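Local structure of histidine triad (HIT) protein (Marinobacter aquaeolei, 3OHE) at residues 22-27 with 35-40; 77-82 with 95-100. The protein is a histidine triad (HIT) family protein that binds calcium in the crystal and, like its relatives, is probably a nucleotide hydrolase or transferase. All coordinates share one frame; numbering follows the deposited sequence.

In the fold
From the N terminus, the chain enters interaction 1 at 22-27, turns, and comes back at 35-40, so this contact closes a short hairpin. Helix 52-72 follows. Interaction 2 then opens at 77-82 and closes at 95-100, again as a hairpin. The two loops lie in series along the chain and neither encloses the other. Both belong to one antiparallel sheet, where strands 34-39 and 92-97 are neighbours, and their centres are about 16 Å apart. Interaction 1 sits in the interior of that sheet. Interaction 2 holds strand 77-82, an outermost strand of the chain, which a strand of the second subunit pairs with.

Interaction 1 of 2, residues 22-27 with 35-40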
loop_
_atom_site.group_PDB
_atom_site.type_symbol
_atom_site.label_atom_id
_atom_site.label_comp_id
_atom_site.label_asym_id
_atom_site.label_seq_id
_atom_site.Cartn_x
_atom_site.Cartn_y
_atom_site.Cartn_z
ATOM N N CYS A 22 -5.427 -14.157 -8.149
ATOM C CA CYS A 22 -6.225 -13.547 -7.089
ATOM C C CYS A 22 -7.720 -13.630 -7.288
ATOM O O CYS A 22 -8.245 -13.567 -8.417
ATOM C CB CYS A 22 -5.909 -12.050 -6.948
ATOM S SG CYS A 22 -4.178 -11.662 -6.586
ATOM N N ASP A 23 -8.444 -13.683 -6.171
ATOM C CA ASP A 23 -9.845 -13.289 -6.206
ATOM C C ASP A 23 -9.925 -11.776 -6.276
ATOM O O ASP A 23 -9.208 -11.056 -5.569
ATOM C CB ASP A 23 -10.583 -13.815 -4.962
ATOM C CG ASP A 23 -10.886 -15.313 -5.027
ATOM O OD1 ASP A 23 -10.703 -15.971 -6.086
ATOM O OD2 ASP A 23 -11.360 -15.866 -3.981
ATOM N N VAL A 24 -10.830 -11.288 -7.127
ATOM C CA VAL A 24 -11.002 -9.863 -7.358
ATOM C C VAL A 24 -12.328 -9.477 -6.752
ATOM O O VAL A 24 -13.388 -9.949 -7.224
ATOM C CB VAL A 24 -10.927 -9.494 -8.853
ATOM C CG1 VAL A 24 -10.932 -7.953 -9.019
ATOM C CG2 VAL A 24 -9.700 -10.102 -9.500
ATOM N N LEU A 25 -12.293 -8.659 -5.691
ATOM C CA LEU A 25 -13.449 -8.367 -4.863
ATOM C C LEU A 25 -13.759 -6.887 -4.889
ATOM O O LEU A 25 -12.874 -6.060 -4.817
ATOM C CB LEU A 25 -13.172 -8.836 -3.433
ATOM C CG LEU A 25 -12.728 -10.290 -3.231
ATOM C CD1 LEU A 25 -12.525 -10.534 -1.735
ATOM C CD2 LEU A 25 -13.729 -11.310 -3.881
ATOM N N LEU A 26 -15.046 -6.570 -4.931
ATOM C CA LEU A 26 -15.531 -5.206 -4.802
ATOM C C LEU A 26 -15.818 -4.922 -3.326
ATOM O O LEU A 26 -16.663 -5.587 -2.732
ATOM C CB LEU A 26 -16.836 -5.047 -5.564
ATOM C CG LEU A 26 -17.498 -3.660 -5.582
ATOM C CD1 LEU A 26 -16.615 -2.664 -6.359
ATOM C CD2 LEU A 26 -18.920 -3.795 -6.180
HETATM N N MSE A 27 -15.137 -3.965 -2.733
HETATM C CA MSE A 27 -15.483 -3.547 -1.359
HETATM C C MSE A 27 -16.889 -2.985 -1.401
HETATM O O MSE A 27 -17.165 -2.120 -2.222
HETATM C CB MSE A 27 -14.477 -2.524 -0.814
HETATM C CG MSE A 27 -14.743 -2.154 0.625
HETATM SE SE MSE A 27 -14.457 -3.622 1.876
HETATM C CE MSE A 27 -12.667 -3.133 2.382
ATOM N N VAL A 35 -11.480 -1.832 -5.029
ATOM C CA VAL A 35 -11.322 -3.233 -5.440
ATOM C C VAL A 35 -10.157 -3.844 -4.650
ATOM O O VAL A 35 -9.097 -3.195 -4.482
ATOM C CB VAL A 35 -11.088 -3.326 -6.953
ATOM C CG1 VAL A 35 -10.747 -4.758 -7.389
ATOM C CG2 VAL A 35 -12.320 -2.805 -7.721
ATOM N N ILE A 36 -10.346 -5.100 -4.230
ATOM C CA ILE A 36 -9.384 -5.810 -3.423
ATOM C C ILE A 36 -8.898 -7.010 -4.224
ATOM O O ILE A 36 -9.707 -7.737 -4.798
ATOM C CB ILE A 36 -10.038 -6.229 -2.096
ATOM C CG1 ILE A 36 -10.539 -4.976 -1.342
ATOM C CG2 ILE A 36 -9.063 -7.024 -1.233
ATOM C CD1 ILE A 36 -11.272 -5.284 -0.079
ATOM N N LEU A 37 -7.574 -7.202 -4.268
ATOM C CA LEU A 37 -6.975 -8.433 -4.796
ATOM C C LEU A 37 -6.566 -9.324 -3.651
ATOM O O LEU A 37 -5.832 -8.879 -2.758
ATOM C CB LEU A 37 -5.740 -8.132 -5.655
ATOM C CG LEU A 37 -5.967 -7.388 -6.954
ATOM C CD1 LEU A 37 -4.615 -7.160 -7.655
ATOM C CD2 LEU A 37 -6.927 -8.157 -7.846
ATOM N N VAL A 38 -7.055 -10.562 -3.654
ATOM C CA VAL A 38 -6.724 -11.538 -2.609
ATOM C C VAL A 38 -5.994 -12.711 -3.279
ATOM O O VAL A 38 -6.618 -13.553 -3.933
ATOM C CB VAL A 38 -7.936 -12.066 -1.870
ATOM C CG1 VAL A 38 -7.474 -12.884 -0.644
ATOM C CG2 VAL A 38 -8.882 -10.917 -1.435
ATOM N N PRO A 39 -4.651 -12.803 -3.110
ATOM C CA PRO A 39 -3.938 -13.926 -3.707
ATOM C C PRO A 39 -4.438 -15.251 -3.111
ATOM O O PRO A 39 -4.576 -15.369 -1.894
ATOM C CB PRO A 39 -2.472 -13.674 -3.307
ATOM C CG PRO A 39 -2.409 -12.264 -2.999
ATOM C CD PRO A 39 -3.742 -11.835 -2.484
ATOM N N ARG A 40 -4.710 -16.212 -3.990
ATOM C CA ARG A 40 -5.278 -17.502 -3.567
ATOM C C ARG A 40 -4.152 -18.440 -3.108
ATOM O O ARG A 40 -3.892 -19.479 -3.708
ATOM C CB ARG A 40 -6.076 -18.143 -4.687
ATOM C CG ARG A 40 -7.361 -17.401 -5.037
ATOM C CD ARG A 40 -8.202 -18.218 -6.020
ATOM N NE ARG A 40 -7.493 -18.288 -7.280
ATOM C CZ ARG A 40 -7.569 -17.329 -8.207
ATOM N NH1 ARG A 40 -8.486 -16.376 -8.110
ATOM N NH2 ARG A 40 -6.805 -17.340 -9.267
#
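CG of D23 is anti to the carbonyl carbon, beside the backbone N (chi1 -76°), and its carboxylate meets R40. Chi3 of R40 (-67°) turns NE out of line with the chain. The two side chains cross at about a right angle. R40 NH1 forms a salt bridge to D23 OD1 at 3.0 Å. OD1 lies at the edge of the guanidinium, in its plane; NH1 comes from the anti side, tilted 31° out of the carboxylate plane. R40 NH2 is held by the carbonyl of S19. The backbones form the antiparallel hairpin of strands 22-27 and 34-39. D23 pairs with V38 and L25 with I36, each by two hydrogen bonds; I36 N to L25 O is 2.8 Å. On the face of C22, V24 and V35, V24 CG1 meets V35 CG1 at 3.6 Å, and V24 CG2 lies beside L37 CD2. C22 SG rests against P39 CA at 3.7 Å. On the other face, L25 CD1 touches V38 CG2 at 3.7 Å. At the strand's end, selenomethionine M27 touches one conformer of I36 (CE to CD1 3.6 Å). Helices 52-72 and 119-135 pack on the C22 face. Strand 13-18 pairs with 22-27, while H94 of strand 92-97 bonds V35.

Interaction 2 of 2, residues 77-82 with 95-100; sequences KMNVAA and IVRYQG
R97 crosses N79 obliquely. Its CB lies 3.4 Å from K77 O. CG comes next, 3.4 Å from N79 OD1 and close to N79 CG. Chi2 (-60°) places CD near the same oxygen. Chi3 (-56°) turns NE, which forms a salt bridge to D101. CZ is 4.0 Å from N79 OD1. At the tip, NH1 gives a hydrogen bond to N79 OD1 at 2.9 Å and another to the carbonyl of G106, while NH2 bonds a residue next to the segment. The amide and guanidinium planes stand 87° apart, and OD1 lies near the guanidinium plane. These residues sit on the antiparallel hairpin of strands 77-82 and 92-97 in the HIT-domain sheet. K77 pairs with R97 and N79 with I95, each through two backbone bonds. I95 N to N79 O measures 2.8 Å, whereas K77 N to R97 O is 3.3 Å. N79 ND2 bonds M78 O from above the carbonyl plane, and K77 NZ reaches the same oxygen at 3.0 Å. Both nitrogens also bond the second subunit: ND2 its N85, NZ its L83 and E46. On the opposite face, in the conformer given, selenomethionine M78 SE lies 3.6 Å from V96 CG2, with helix 52-72 packed against both.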
loop_
_atom_site.group_PDB
_atom_site.type_symbol
_atom_site.label_atom_id
_atom_site.label_comp_id
_atom_site.label_asym_id
_atom_site.label_seq_id
_atom_site.Cartn_x
_atom_site.Cartn_y
_atom_site.Cartn_z
ATOM N N LYS A 77 -6.273 10.211 -8.304
ATOM C CA LYS A 77 -5.131 9.601 -7.640
ATOM C C LYS A 77 -5.546 8.200 -7.198
ATOM O O LYS A 77 -6.652 8.004 -6.782
ATOM C CB LYS A 77 -4.723 10.430 -6.426
ATOM C CG LYS A 77 -3.427 10.021 -5.764
ATOM C CD LYS A 77 -2.191 10.266 -6.648
ATOM C CE LYS A 77 -0.876 9.656 -6.071
ATOM N NZ LYS A 77 -1.011 8.172 -5.827
HETATM N N MSE A 78 -4.608 7.251 -7.297
HETATM C CA MSE A 78 -4.822 5.944 -6.687
HETATM C C MSE A 78 -4.293 5.870 -5.292
HETATM O O MSE A 78 -3.303 6.517 -4.951
HETATM C CB MSE A 78 -4.142 4.828 -7.495
HETATM C CG MSE A 78 -4.759 4.608 -8.840
HETATM SE SE MSE A 78 -6.640 4.064 -8.812
HETATM C CE MSE A 78 -6.662 2.427 -7.861
ATOM N N ASN A 79 -4.961 5.060 -4.482
ATOM C CA ASN A 79 -4.421 4.659 -3.170
ATOM C C ASN A 79 -4.364 3.120 -3.159
ATOM O O ASN A 79 -5.377 2.462 -3.426
ATOM C CB ASN A 79 -5.292 5.143 -2.031
ATOM C CG ASN A 79 -5.292 6.657 -1.783
ATOM O OD1 ASN A 79 -6.025 7.070 -0.864
ATOM N ND2 ASN A 79 -4.516 7.454 -2.506
ATOM N N VAL A 80 -3.180 2.570 -2.899
ATOM C CA VAL A 80 -2.950 1.141 -2.894
ATOM C C VAL A 80 -2.331 0.794 -1.554
ATOM O O VAL A 80 -1.407 1.468 -1.085
ATOM C CB VAL A 80 -2.046 0.705 -4.067
ATOM C CG1 VAL A 80 -1.822 -0.828 -4.065
ATOM C CG2 VAL A 80 -2.696 1.090 -5.416
ATOM N N ALA A 81 -2.849 -0.250 -0.891
ATOM C CA ALA A 81 -2.410 -0.548 0.479
ATOM C C ALA A 81 -2.617 -1.992 0.857
ATOM O O ALA A 81 -3.619 -2.600 0.486
ATOM C CB ALA A 81 -3.132 0.349 1.532
ATOM N N ALA A 82 -1.690 -2.526 1.658
ATOM C CA ALA A 82 -1.831 -3.830 2.315
ATOM C C ALA A 82 -1.720 -3.490 3.817
ATOM O O ALA A 82 -0.654 -3.085 4.283
ATOM C CB ALA A 82 -0.704 -4.805 1.857
ATOM N N ILE A 95 -7.978 1.848 -4.381
ATOM C CA ILE A 95 -9.072 2.814 -4.169
ATOM C C ILE A 95 -8.845 4.023 -5.075
ATOM O O ILE A 95 -7.780 4.645 -5.029
ATOM C CB ILE A 95 -9.154 3.258 -2.711
ATOM C CG1 ILE A 95 -9.154 2.040 -1.759
ATOM C CG2 ILE A 95 -10.413 4.123 -2.499
ATOM C CD1 ILE A 95 -8.992 2.375 -0.301
ATOM N N VAL A 96 -9.805 4.302 -5.946
ATOM C CA VAL A 96 -9.768 5.513 -6.768
ATOM C C VAL A 96 -10.202 6.706 -5.940
ATOM O O VAL A 96 -11.249 6.672 -5.301
ATOM C CB VAL A 96 -10.665 5.368 -8.025
ATOM C CG1 VAL A 96 -10.634 6.673 -8.835
ATOM C CG2 VAL A 96 -10.251 4.202 -8.865
ATOM N N ARG A 97 -9.371 7.747 -5.951
ATOM C CA ARG A 97 -9.662 8.969 -5.205
ATOM C C ARG A 97 -9.905 10.147 -6.144
ATOM O O ARG A 97 -9.364 10.188 -7.266
ATOM C CB ARG A 97 -8.482 9.328 -4.275
ATOM C CG ARG A 97 -8.091 8.237 -3.321
ATOM C CD ARG A 97 -9.207 7.817 -2.383
ATOM N NE ARG A 97 -9.735 8.951 -1.623
ATOM C CZ ARG A 97 -9.232 9.395 -0.485
ATOM N NH1 ARG A 97 -8.191 8.828 0.064
ATOM N NH2 ARG A 97 -9.778 10.451 0.107
ATOM N N TYR A 98 -10.695 11.098 -5.649
ATOM C CA TYR A 98 -11.018 12.310 -6.371
ATOM C C TYR A 98 -10.821 13.480 -5.420
ATOM O O TYR A 98 -11.170 13.384 -4.258
ATOM C CB TYR A 98 -12.466 12.318 -6.860
ATOM C CG TYR A 98 -12.867 11.112 -7.675
ATOM C CD1 TYR A 98 -12.722 11.101 -9.043
ATOM C CD2 TYR A 98 -13.428 10.011 -7.079
ATOM C CE1 TYR A 98 -13.102 9.985 -9.784
ATOM C CE2 TYR A 98 -13.810 8.927 -7.783
ATOM C CZ TYR A 98 -13.679 8.916 -9.151
ATOM O OH TYR A 98 -14.079 7.798 -9.848
ATOM N N GLN A 99 -10.389 14.620 -5.953
ATOM C CA GLN A 99 -10.328 15.843 -5.140
ATOM C C GLN A 99 -11.714 16.196 -4.572
ATOM O O GLN A 99 -11.809 16.844 -3.521
ATOM C CB GLN A 99 -9.768 16.988 -5.974
ATOM C CG GLN A 99 -8.370 16.784 -6.535
ATOM C CD GLN A 99 -7.918 18.043 -7.269
ATOM O OE1 GLN A 99 -7.827 19.125 -6.679
ATOM N NE2 GLN A 99 -7.693 17.920 -8.569
ATOM N N GLY A 100 -12.785 15.747 -5.219
ATOM C CA GLY A 100 -14.133 16.021 -4.713
ATOM C C GLY A 100 -14.711 14.971 -3.777
ATOM O O GLY A 100 -15.828 15.135 -3.266
#